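Local atomic coordinates of ribonuclease S-F11 (Nicotiana alata, PDB entry 1IOO), a protein that cleaves RNA as a secreted T2-family ribonuclease of the style, associated with the gametophytic self-incompatibility by which the plant rejects its own pollen. Residues 126-138 with 182-196. Numbering follows the deposited sequence.
Sequences IIPGSSYTFQDIF and QSDTCDKTAKVLFRR
Lys-188 lies extended over one face of the Phe-134 ring, its CE 3.6 Å from the ring centroid in a CH-pi contact, while NZ sits off-centre at 4.2 Å from that centroid in a cation-pi contact. Cys-186 comes to the same ring with its SG at the edge, and CB packs 3.7 Å from Phe-134 CD1. Phe-134 CG stands anti to the backbone N (chi1 172°), which carries the ring off the start of its helix, under the lysine chain and with its edge against Cys-186 SG. With an alanine in place of Phe-134, the lysine chain is likely to lose the ring face it lies on, and a gap to open beside the disulfide that Cys-186 forms with Cys-153. At the other end, Pro-128 lays CG over the face of Phe-194, 3.8 Å from its centroid, and Trp-11 meets that phenylalanine too. The guanidinium of Arg-196 turns its edge to Pro-128 and hydrogen-bonds Asn-27. Between the two aromatic sites, Ile-137 CD1 packs 3.9 Å from Val-192 CB.

The two chains are joined by antiparallel backbone pairing alongside these side chains. Tyr-132 and Val-192 exchange two hydrogen bonds, and Phe-194 O takes the Gly-129 N-H almost head-on at 2.7 Å. Tyr-132 OH donates to a lone pair of Ile-127 O, tying the tip of the side chain to the first residue of the type II turn 127-130; Ile-126 CG2 covers one face of that ring. Thr-133 OG1 accepts from Asp-136 N as the N-cap. The result is a two-stranded antiparallel ribbon that ties the C-terminal tail of this T2 ribonuclease to the lead-in of helix 134-145.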
loop_
_atom_site.group_PDB
_atom_site.type_symbol
_atom_site.label_atom_id
_atom_site.label_comp_id
_atom_site.label_asym_id
_atom_site.label_seq_id
_atom_site.Cartn_x
_atom_site.Cartn_y
_atom_site.Cartn_z
ATOM N N ILE A 126 2.602 5.988 -18.967
ATOM C CA ILE A 126 3.338 6.356 -17.762
ATOM C C ILE A 126 4.189 5.177 -17.315
ATOM O O ILE A 126 3.664 4.172 -16.838
ATOM C CB ILE A 126 2.368 6.772 -16.621
ATOM C CG1 ILE A 126 1.606 8.041 -17.023
ATOM C CG2 ILE A 126 3.140 7.028 -15.328
ATOM C CD1 ILE A 126 0.482 8.413 -16.062
ATOM N N ILE A 127 5.501 5.283 -17.503
ATOM C CA ILE A 127 6.401 4.187 -17.166
ATOM C C ILE A 127 7.579 4.657 -16.318
ATOM O O ILE A 127 7.920 5.839 -16.309
ATOM C CB ILE A 127 6.935 3.505 -18.446
ATOM C CG1 ILE A 127 7.628 4.534 -19.340
ATOM C CG2 ILE A 127 5.784 2.833 -19.189
ATOM C CD1 ILE A 127 8.274 3.934 -20.589
ATOM N N PRO A 128 8.213 3.727 -15.590
ATOM C CA PRO A 128 9.357 4.085 -14.744
ATOM C C PRO A 128 10.495 4.669 -15.564
ATOM O O PRO A 128 10.686 4.301 -16.724
ATOM C CB PRO A 128 9.731 2.757 -14.095
ATOM C CG PRO A 128 8.410 2.037 -14.017
ATOM C CD PRO A 128 7.820 2.322 -15.374
ATOM N N GLY A 129 11.240 5.589 -14.962
ATOM C CA GLY A 129 12.362 6.193 -15.661
ATOM C C GLY A 129 12.117 7.616 -16.126
ATOM O O GLY A 129 13.029 8.262 -16.640
ATOM N N SER A 130 10.892 8.104 -15.959
ATOM C CA SER A 130 10.554 9.465 -16.364
ATOM C C SER A 130 9.633 10.125 -15.350
ATOM O O SER A 130 9.224 9.501 -14.371
ATOM C CB SER A 130 9.883 9.468 -17.738
ATOM O OG SER A 130 10.732 8.892 -18.714
ATOM N N SER A 131 9.309 11.390 -15.592
ATOM C CA SER A 131 8.444 12.136 -14.694
ATOM C C SER A 131 7.141 12.518 -15.376
ATOM O O SER A 131 7.101 12.754 -16.585
ATOM C CB SER A 131 9.164 13.382 -14.190
ATOM O OG SER A 131 10.340 13.017 -13.489
ATOM N N TYR A 132 6.075 12.585 -14.587
ATOM C CA TYR A 132 4.757 12.899 -15.106
ATOM C C TYR A 132 4.007 13.805 -14.160
ATOM O O TYR A 132 4.339 13.887 -12.978
ATOM C CB TYR A 132 3.977 11.600 -15.285
ATOM C CG TYR A 132 4.768 10.551 -16.025
ATOM C CD1 TYR A 132 5.692 9.744 -15.358
ATOM C CD2 TYR A 132 4.622 10.389 -17.400
ATOM C CE1 TYR A 132 6.454 8.805 -16.046
ATOM C CE2 TYR A 132 5.375 9.451 -18.098
ATOM C CZ TYR A 132 6.290 8.664 -17.416
ATOM O OH TYR A 132 7.041 7.738 -18.102
ATOM N N THR A 133 2.986 14.482 -14.673
ATOM C CA THR A 133 2.192 15.354 -13.831
ATOM C C THR A 133 1.362 14.540 -12.858
ATOM O O THR A 133 1.004 13.393 -13.135
ATOM C CB THR A 133 1.226 16.252 -14.645
ATOM O OG1 THR A 133 0.259 15.444 -15.329
ATOM C CG2 THR A 133 1.999 17.088 -15.650
ATOM N N PHE A 134 1.075 15.126 -11.706
ATOM C CA PHE A 134 0.261 14.459 -10.711
ATOM C C PHE A 134 -1.084 14.054 -11.301
ATOM O O PHE A 134 -1.551 12.933 -11.094
ATOM C CB PHE A 134 0.027 15.389 -9.519
ATOM C CG PHE A 134 -0.966 14.860 -8.530
ATOM C CD1 PHE A 134 -0.559 14.046 -7.479
ATOM C CD2 PHE A 134 -2.317 15.157 -8.669
ATOM C CE1 PHE A 134 -1.487 13.536 -6.583
ATOM C CE2 PHE A 134 -3.253 14.650 -7.777
ATOM C CZ PHE A 134 -2.836 13.838 -6.733
ATOM N N GLN A 135 -1.692 14.968 -12.055
ATOM C CA GLN A 135 -3.006 14.734 -12.638
ATOM C C GLN A 135 -3.009 13.538 -13.581
ATOM O O GLN A 135 -3.962 12.758 -13.594
ATOM C CB GLN A 135 -3.493 15.978 -13.385
ATOM C CG GLN A 135 -4.982 15.951 -13.687
ATOM C CD GLN A 135 -5.824 15.909 -12.425
ATOM O OE1 GLN A 135 -5.640 16.721 -11.518
ATOM N NE2 GLN A 135 -6.758 14.965 -12.362
ATOM N N ASP A 136 -1.958 13.400 -14.385
ATOM C CA ASP A 136 -1.879 12.272 -15.312
ATOM C C ASP A 136 -1.808 10.948 -14.556
ATOM O O ASP A 136 -2.461 9.975 -14.928
ATOM C CB ASP A 136 -0.675 12.419 -16.246
ATOM C CG ASP A 136 -0.924 13.422 -17.364
ATOM O OD1 ASP A 136 -2.070 13.900 -17.492
ATOM O OD2 ASP A 136 0.023 13.724 -18.119
ATOM N N ILE A 137 -1.010 10.914 -13.493
ATOM C CA ILE A 137 -0.907 9.717 -12.674
ATOM C C ILE A 137 -2.248 9.424 -11.998
ATOM O O ILE A 137 -2.755 8.303 -12.052
ATOM C CB ILE A 137 0.190 9.880 -11.591
ATOM C CG1 ILE A 137 1.558 9.991 -12.264
ATOM C CG2 ILE A 137 0.175 8.687 -10.632
ATOM C CD1 ILE A 137 2.670 10.421 -11.325
ATOM N N PHE A 138 -2.817 10.453 -11.377
ATOM C CA PHE A 138 -4.110 10.348 -10.706
ATOM C C PHE A 138 -5.189 9.810 -11.663
ATOM O O PHE A 138 -5.891 8.849 -11.345
ATOM C CB PHE A 138 -4.508 11.732 -10.182
ATOM C CG PHE A 138 -5.838 11.773 -9.486
ATOM C CD1 PHE A 138 -5.921 11.659 -8.103
ATOM C CD2 PHE A 138 -7.008 11.946 -10.214
ATOM C CE1 PHE A 138 -7.161 11.717 -7.455
ATOM C CE2 PHE A 138 -8.243 12.004 -9.576
ATOM C CZ PHE A 138 -8.317 11.890 -8.197
ATOM N N GLN A 182 -7.462 12.981 0.180
ATOM C CA GLN A 182 -6.263 13.403 -0.542
ATOM C C GLN A 182 -5.187 13.900 0.418
ATOM O O GLN A 182 -5.391 14.871 1.146
ATOM C CB GLN A 182 -6.632 14.482 -1.557
ATOM C CG GLN A 182 -7.709 14.026 -2.529
ATOM C CD GLN A 182 -7.246 12.884 -3.408
ATOM O OE1 GLN A 182 -6.479 13.089 -4.346
ATOM N NE2 GLN A 182 -7.700 11.672 -3.103
ATOM N N SER A 183 -4.038 13.229 0.408
ATOM C CA SER A 183 -2.931 13.565 1.303
ATOM C C SER A 183 -2.202 14.834 0.862
ATOM O O SER A 183 -1.505 15.461 1.658
ATOM C CB SER A 183 -1.937 12.402 1.371
ATOM O OG SER A 183 -1.309 12.187 0.118
ATOM N N ASP A 184 -2.354 15.198 -0.406
ATOM C CA ASP A 184 -1.715 16.395 -0.947
ATOM C C ASP A 184 -0.226 16.451 -0.572
ATOM O O ASP A 184 0.279 17.492 -0.148
ATOM C CB ASP A 184 -2.447 17.640 -0.429
ATOM C CG ASP A 184 -2.064 18.902 -1.177
ATOM O OD1 ASP A 184 -2.055 18.874 -2.428
ATOM O OD2 ASP A 184 -1.786 19.926 -0.515
ATOM N N THR A 185 0.465 15.326 -0.742
ATOM C CA THR A 185 1.888 15.224 -0.415
ATOM C C THR A 185 2.762 15.460 -1.642
ATOM O O THR A 185 3.985 15.569 -1.533
ATOM C CB THR A 185 2.240 13.829 0.127
ATOM O OG1 THR A 185 1.943 12.842 -0.869
ATOM C CG2 THR A 185 1.443 13.529 1.385
ATOM N N CYS A 186 2.135 15.532 -2.810
ATOM C CA CYS A 186 2.868 15.740 -4.050
ATOM C C CYS A 186 2.870 17.198 -4.463
ATOM O O CYS A 186 1.817 17.833 -4.546
ATOM C CB CYS A 186 2.246 14.943 -5.200
ATOM S SG CYS A 186 2.198 13.138 -4.989
ATOM N N ASP A 187 4.061 17.726 -4.725
ATOM C CA ASP A 187 4.195 19.088 -5.208
ATOM C C ASP A 187 3.722 19.150 -6.655
ATOM O O ASP A 187 4.448 18.757 -7.570
ATOM C CB ASP A 187 5.658 19.526 -5.129
ATOM C CG ASP A 187 5.835 21.014 -5.344
ATOM O OD1 ASP A 187 4.999 21.615 -6.052
ATOM O OD2 ASP A 187 6.816 21.576 -4.813
ATOM N N LYS A 188 2.499 19.627 -6.857
ATOM C CA LYS A 188 1.900 19.660 -8.190
ATOM C C LYS A 188 2.448 20.786 -9.064
ATOM O O LYS A 188 2.044 20.922 -10.220
ATOM C CB LYS A 188 0.381 19.759 -8.070
ATOM C CG LYS A 188 -0.204 18.604 -7.268
ATOM C CD LYS A 188 -1.711 18.674 -7.175
ATOM C CE LYS A 188 -2.238 17.608 -6.230
ATOM N NZ LYS A 188 -3.706 17.736 -6.038
ATOM N N THR A 189 3.359 21.590 -8.524
ATOM C CA THR A 189 3.962 22.667 -9.308
ATOM C C THR A 189 5.084 22.120 -10.176
ATOM O O THR A 189 5.716 22.851 -10.939
ATOM C CB THR A 189 4.544 23.789 -8.409
ATOM O OG1 THR A 189 5.708 23.307 -7.725
ATOM C CG2 THR A 189 3.510 24.246 -7.392
ATOM N N ALA A 190 5.319 20.819 -10.050
ATOM C CA ALA A 190 6.357 20.142 -10.810
ATOM C C ALA A 190 5.956 18.707 -11.101
ATOM O O ALA A 190 5.073 18.157 -10.443
ATOM C CB ALA A 190 7.665 20.166 -10.034
ATOM N N LYS A 191 6.601 18.102 -12.090
ATOM C CA LYS A 191 6.297 16.728 -12.441
ATOM C C LYS A 191 6.731 15.769 -11.337
ATOM O O LYS A 191 7.534 16.120 -10.468
ATOM C CB LYS A 191 6.959 16.354 -13.769
ATOM C CG LYS A 191 6.365 17.091 -14.970
ATOM C CD LYS A 191 6.784 16.452 -16.282
ATOM C CE LYS A 191 6.095 17.114 -17.467
ATOM N NZ LYS A 191 6.365 16.377 -18.738
ATOM N N VAL A 192 6.182 14.561 -11.375
ATOM C CA VAL A 192 6.480 13.536 -10.390
ATOM C C VAL A 192 7.299 12.409 -11.009
ATOM O O VAL A 192 6.927 11.848 -12.040
ATOM C CB VAL A 192 5.170 12.944 -9.818
ATOM C CG1 VAL A 192 5.477 11.862 -8.795
ATOM C CG2 VAL A 192 4.343 14.049 -9.191
ATOM N N LEU A 193 8.412 12.072 -10.368
ATOM C CA LEU A 193 9.279 11.020 -10.859
ATOM C C LEU A 193 8.713 9.626 -10.572
ATOM O O LEU A 193 8.225 9.355 -9.479
ATOM C CB LEU A 193 10.660 11.131 -10.196
ATOM C CG LEU A 193 11.659 10.007 -10.485
ATOM C CD1 LEU A 193 12.011 10.003 -11.967
ATOM C CD2 LEU A 193 12.910 10.199 -9.632
ATOM N N PHE A 194 8.736 8.774 -11.592
ATOM C CA PHE A 194 8.379 7.367 -11.448
ATOM C C PHE A 194 9.677 6.574 -11.524
ATOM O O PHE A 194 10.142 6.222 -12.604
ATOM C CB PHE A 194 7.404 6.961 -12.575
ATOM C CG PHE A 194 6.696 5.638 -12.361
ATOM C CD1 PHE A 194 6.811 4.926 -11.169
ATOM C CD2 PHE A 194 5.900 5.107 -13.377
ATOM C CE1 PHE A 194 6.147 3.706 -10.991
ATOM C CE2 PHE A 194 5.231 3.890 -13.209
ATOM C CZ PHE A 194 5.354 3.188 -12.015
ATOM N N ARG A 195 10.292 6.357 -10.367
ATOM C CA ARG A 195 11.623 5.754 -10.306
ATOM C C ARG A 195 11.710 4.376 -10.936
ATOM O O ARG A 195 10.887 3.498 -10.690
ATOM C CB ARG A 195 12.124 5.712 -8.866
ATOM C CG ARG A 195 13.603 5.358 -8.757
ATOM C CD ARG A 195 14.090 5.532 -7.326
ATOM N NE ARG A 195 14.053 6.928 -6.895
ATOM C CZ ARG A 195 14.942 7.848 -7.257
ATOM N NH1 ARG A 195 15.950 7.525 -8.058
ATOM N NH2 ARG A 195 14.817 9.096 -6.830
ATOM N N ARG A 196 12.749 4.196 -11.744
ATOM C CA ARG A 196 13.023 2.925 -12.396
ATOM C C ARG A 196 13.600 1.928 -11.394
ATOM O O ARG A 196 13.181 0.752 -11.390
ATOM C CB ARG A 196 14.019 3.147 -13.537
ATOM C CG ARG A 196 14.448 1.890 -14.271
ATOM C CD ARG A 196 13.377 1.418 -15.232
ATOM N NE ARG A 196 12.165 0.993 -14.541
ATOM C CZ ARG A 196 12.086 -0.079 -13.758
ATOM N NH1 ARG A 196 13.155 -0.841 -13.562
ATOM N NH2 ARG A 196 10.938 -0.390 -13.175
ATOM O OXT ARG A 196 14.481 2.349 -10.617
HETATM O O HOH W 1 5.696 13.544 -18.724
HETATM O O HOH W 2 2.489 17.526 -10.927
#